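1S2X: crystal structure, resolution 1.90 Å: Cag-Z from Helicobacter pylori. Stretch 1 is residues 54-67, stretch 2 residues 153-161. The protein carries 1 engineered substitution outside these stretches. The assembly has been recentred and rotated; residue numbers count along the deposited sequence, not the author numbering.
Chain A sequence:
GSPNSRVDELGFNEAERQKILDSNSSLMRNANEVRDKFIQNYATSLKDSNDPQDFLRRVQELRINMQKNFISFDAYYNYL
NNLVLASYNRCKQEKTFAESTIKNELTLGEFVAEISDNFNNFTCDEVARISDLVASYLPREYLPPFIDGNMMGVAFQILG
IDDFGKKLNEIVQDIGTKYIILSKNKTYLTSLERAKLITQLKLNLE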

# COMPACT_ATOMS: atom_id res chain seq x y z
N ASP A 54 6.30 -16.61 -25.54
CA ASP A 54 5.61 -17.74 -24.90
C ASP A 54 5.42 -17.40 -23.42
O ASP A 54 4.43 -17.80 -22.82
N PHE A 55 6.38 -16.67 -22.88
CA PHE A 55 6.30 -16.10 -21.54
C PHE A 55 5.07 -15.21 -21.45
O PHE A 55 4.24 -15.33 -20.54
N LEU A 56 4.93 -14.29 -22.40
CA LEU A 56 3.82 -13.32 -22.35
C LEU A 56 2.48 -14.00 -22.56
O LEU A 56 1.47 -13.58 -22.02
N ARG A 57 2.50 -15.05 -23.38
CA ARG A 57 1.31 -15.86 -23.54
C ARG A 57 0.95 -16.50 -22.20
O ARG A 57 -0.21 -16.60 -21.83
N ARG A 58 1.98 -16.94 -21.47
CA ARG A 58 1.71 -17.57 -20.18
C ARG A 58 1.32 -16.51 -19.17
O ARG A 58 0.59 -16.76 -18.21
N VAL A 59 1.81 -15.29 -19.38
CA VAL A 59 1.41 -14.18 -18.49
C VAL A 59 -0.04 -13.79 -18.75
O VAL A 59 -0.81 -13.60 -17.80
N GLN A 60 -0.51 -13.68 -19.98
CA GLN A 60 -1.94 -13.59 -20.26
C GLN A 60 -2.78 -14.66 -19.57
O GLN A 60 -3.79 -14.41 -18.91
N GLU A 61 -2.41 -15.93 -19.70
CA GLU A 61 -3.17 -16.99 -19.03
C GLU A 61 -3.17 -16.84 -17.53
O GLU A 61 -4.13 -17.16 -16.82
N LEU A 62 -2.05 -16.36 -16.98
CA LEU A 62 -1.98 -16.07 -15.55
C LEU A 62 -3.00 -15.00 -15.16
O LEU A 62 -3.63 -15.12 -14.12
N ARG A 63 -3.11 -13.96 -15.98
CA ARG A 63 -4.08 -12.91 -15.69
C ARG A 63 -5.50 -13.49 -15.78
O ARG A 63 -6.39 -13.12 -15.03
N ILE A 64 -5.69 -14.36 -16.75
CA ILE A 64 -7.04 -14.94 -16.89
C ILE A 64 -7.29 -15.80 -15.66
O ILE A 64 -8.39 -15.77 -15.10
N ASN A 65 -6.28 -16.55 -15.20
CA ASN A 65 -6.49 -17.35 -13.98
C ASN A 65 -6.70 -16.45 -12.77
O ASN A 65 -7.46 -16.75 -11.85
N MSE A 66 -6.03 -15.30 -12.74
CA MSE A 66 -6.27 -14.35 -11.65
C MSE A 66 -7.74 -13.93 -11.68
O MSE A 66 -8.46 -13.88 -10.67
N GLN A 67 -8.29 -13.57 -12.83
CA GLN A 67 -9.69 -13.10 -12.87
C GLN A 67 -10.66 -14.19 -12.47
O GLN A 67 -11.60 -13.98 -11.72
N GLY A 153 8.16 -5.35 -17.59
CA GLY A 153 7.29 -4.19 -17.67
C GLY A 153 5.94 -4.55 -18.27
O GLY A 153 4.88 -4.27 -17.70
N VAL A 154 5.99 -5.21 -19.43
CA VAL A 154 4.75 -5.64 -20.08
C VAL A 154 3.95 -6.62 -19.24
O VAL A 154 2.71 -6.52 -19.19
N ALA A 155 4.60 -7.57 -18.58
CA ALA A 155 3.96 -8.55 -17.70
C ALA A 155 3.30 -7.79 -16.56
O ALA A 155 2.18 -8.10 -16.18
N PHE A 156 3.98 -6.77 -16.02
CA PHE A 156 3.36 -5.96 -14.98
C PHE A 156 2.06 -5.35 -15.50
O PHE A 156 1.03 -5.22 -14.83
N GLN A 157 2.12 -4.95 -16.77
CA GLN A 157 0.92 -4.29 -17.32
C GLN A 157 -0.15 -5.34 -17.55
O GLN A 157 -1.32 -5.14 -17.22
N ILE A 158 0.23 -6.49 -18.11
CA ILE A 158 -0.84 -7.48 -18.38
C ILE A 158 -1.45 -8.03 -17.11
O ILE A 158 -2.62 -8.39 -17.09
N LEU A 159 -0.67 -8.11 -16.03
CA LEU A 159 -1.22 -8.65 -14.79
C LEU A 159 -2.00 -7.65 -13.96
O LEU A 159 -2.53 -8.00 -12.90
N GLY A 160 -2.12 -6.41 -14.41
CA GLY A 160 -2.93 -5.48 -13.63
C GLY A 160 -2.12 -4.71 -12.61
O GLY A 160 -2.65 -3.84 -11.90
N ILE A 161 -0.82 -5.03 -12.55
CA ILE A 161 0.00 -4.45 -11.48
C ILE A 161 0.34 -3.01 -11.77
O ILE A 161 0.26 -2.10 -10.94

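The most unusual feature of this contact is an arginine whose NH1 hydrogen-bonds a main-chain carbonyl beside a Schellman turn on the other stretch. Arg63, with chi1 t, chi2 p and chi3 t, points toward stretch 2, and its NH1 donates a hydrogen bond of 2.8 Å to Ile158 O, to which no amide within the stretch is bonded. The guanidinium also lays one face against Leu159 O, and a water accepts a weak hydrogen bond from Arg63 NH1 (2.9 Å) while donating to Gln157 O (3.2 Å). The long side chain carries NH1 far enough to reach Ile158 O, and its charge suits a cluster of carbonyls. Gly160 makes the approach possible: its positive phi completes a Schellman motif, and a CB here would lie 3.0 Å from Arg63 NH1 and press on the preceding carbonyl.

Behind this polar end the two helices run roughly parallel, crossing at -22° with axes 9.6 Å apart, and the packing is apolar. Ile158 (chi1 m, chi2 t) is a knob set among Leu56, Val59, Gln60 and Arg63; its branched CB lies 3.9 Å from Val59 CG1. Val59 (t) points toward stretch 2, and the same CG1 lies 3.9 Å from Ala155 CB. The small methyl of Ala155 fits where Val59 CA and Ala155 CA are 6.2 Å apart, and it also meets the ring of Phe55 (chi1 t), with CE1 4.0 Å from Ala155 CB.

At one end, Leu56 (m, t) starts sideways but reaches Val154 (t), CD1 to CG1 3.9 Å. Towards the other, Leu159 (m, t) leaves its CA pointing away, yet its long side chain returns to bury CD2 among Val59 CG1 (3.7 Å), Leu62 CD2 (3.8 Å) and the SE of selenomethionine Met66 (3.9 Å). Leu62 adopts t, p; Met66, m, t, p, is an unbranched chain that can bend to line this pocket.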

# COMPACT_ATOMS: atom_id res chain seq x y z
CB ASP A 54 6.37 -19.04 -25.05
CG ASP A 54 5.73 -20.24 -24.38
OD1 ASP A 54 4.56 -20.56 -24.67
OD2 ASP A 54 6.41 -20.89 -23.55
CB PHE A 55 7.57 -15.31 -21.22
CG PHE A 55 7.49 -14.44 -19.98
CD1 PHE A 55 7.42 -13.06 -20.06
CD2 PHE A 55 7.47 -15.01 -18.72
CE1 PHE A 55 7.35 -12.27 -18.93
CE2 PHE A 55 7.40 -14.23 -17.58
CZ PHE A 55 7.34 -12.85 -17.68
CB LEU A 56 4.03 -12.23 -23.40
CG LEU A 56 5.10 -11.21 -22.99
CD1 LEU A 56 5.09 -10.02 -23.93
CD2 LEU A 56 4.90 -10.82 -21.53
CB ARG A 57 1.52 -16.97 -24.56
CG ARG A 57 0.28 -17.84 -24.72
CD ARG A 57 -0.54 -17.31 -25.90
NE ARG A 57 0.33 -16.97 -27.02
CZ ARG A 57 0.82 -17.85 -27.89
NH1 ARG A 57 0.53 -19.14 -27.80
NH2 ARG A 57 1.60 -17.44 -28.88
CB ARG A 58 2.95 -18.33 -19.73
CG ARG A 58 3.23 -19.56 -20.59
CD ARG A 58 4.30 -20.45 -19.98
NE ARG A 58 4.78 -21.44 -20.94
CZ ARG A 58 5.25 -22.64 -20.61
NH1 ARG A 58 5.31 -23.02 -19.34
NH2 ARG A 58 5.65 -23.45 -21.58
CB VAL A 59 2.34 -12.97 -18.67
CG1 VAL A 59 1.76 -11.75 -17.94
CG2 VAL A 59 3.74 -13.27 -18.17
CB GLN A 60 -2.22 -13.76 -21.77
CG GLN A 60 -1.83 -12.55 -22.60
CD GLN A 60 -2.54 -12.59 -23.94
OE1 GLN A 60 -3.58 -13.22 -24.11
NE2 GLN A 60 -1.95 -11.88 -24.89
CB GLU A 61 -2.60 -18.36 -19.44
CG GLU A 61 -3.48 -19.55 -19.12
CD GLU A 61 -4.91 -19.35 -19.62
OE1 GLU A 61 -5.09 -19.16 -20.84
OE2 GLU A 61 -5.84 -19.35 -18.80
CB LEU A 62 -0.57 -15.61 -15.13
CG LEU A 62 -0.36 -15.37 -13.64
CD1 LEU A 62 -0.68 -16.61 -12.82
CD2 LEU A 62 1.07 -14.92 -13.36
CB ARG A 63 -4.00 -11.73 -16.66
CG ARG A 63 -5.07 -10.64 -16.45
CD ARG A 63 -4.91 -9.91 -15.14
NE ARG A 63 -5.91 -8.92 -14.77
CZ ARG A 63 -5.82 -7.62 -15.05
NH1 ARG A 63 -4.77 -7.16 -15.72
NH2 ARG A 63 -6.74 -6.74 -14.70
CB ILE A 64 -7.22 -15.70 -18.21
CG1 ILE A 64 -7.32 -14.79 -19.45
CG2 ILE A 64 -8.44 -16.62 -18.17
CD1 ILE A 64 -7.11 -15.51 -20.76
CB ASN A 65 -5.32 -18.32 -13.76
CG ASN A 65 -5.51 -19.51 -14.68
OD1 ASN A 65 -6.67 -19.86 -14.87
ND2 ASN A 65 -4.47 -20.09 -15.25
CB MSE A 66 -5.35 -13.15 -11.77
CG MSE A 66 -3.88 -13.23 -11.40
SE MSE A 66 -2.94 -11.75 -11.93
CE MSE A 66 -3.43 -10.69 -10.55
CB GLN A 67 -10.07 -12.60 -14.27
CG GLN A 67 -9.21 -11.47 -14.81
CD GLN A 67 -9.74 -10.07 -14.57
OE1 GLN A 67 -9.63 -9.15 -15.38
NE2 GLN A 67 -10.34 -9.86 -13.40
CB VAL A 154 5.11 -6.26 -21.45
CG1 VAL A 154 3.88 -6.77 -22.17
CG2 VAL A 154 5.84 -5.21 -22.29
CB ALA A 155 4.92 -9.59 -17.16
CB PHE A 156 4.30 -4.85 -14.52
CG PHE A 156 5.39 -5.30 -13.56
CD1 PHE A 156 6.68 -4.83 -13.72
CD2 PHE A 156 5.11 -6.17 -12.53
CE1 PHE A 156 7.68 -5.21 -12.84
CE2 PHE A 156 6.10 -6.54 -11.63
CZ PHE A 156 7.39 -6.06 -11.80
CB GLN A 157 1.27 -3.50 -18.58
CG GLN A 157 2.25 -2.36 -18.33
CD GLN A 157 2.72 -1.62 -19.56
OE1 GLN A 157 3.37 -2.16 -20.46
NE2 GLN A 157 2.41 -0.33 -19.63
CB ILE A 158 -0.33 -8.66 -19.22
CG1 ILE A 158 0.20 -8.26 -20.61
CG2 ILE A 158 -1.41 -9.73 -19.36
CD1 ILE A 158 1.04 -9.36 -21.22
CB LEU A 159 -0.07 -9.23 -13.93
CG LEU A 159 0.66 -10.41 -14.58
CD1 LEU A 159 1.86 -10.84 -13.74
CD2 LEU A 159 -0.25 -11.61 -14.79
CB ILE A 161 1.26 -5.32 -11.26
CG1 ILE A 161 0.94 -6.74 -10.81
CG2 ILE A 161 2.22 -4.61 -10.31
CD1 ILE A 161 2.07 -7.76 -10.86
O HOH W 1 -4.40 -5.39 -18.03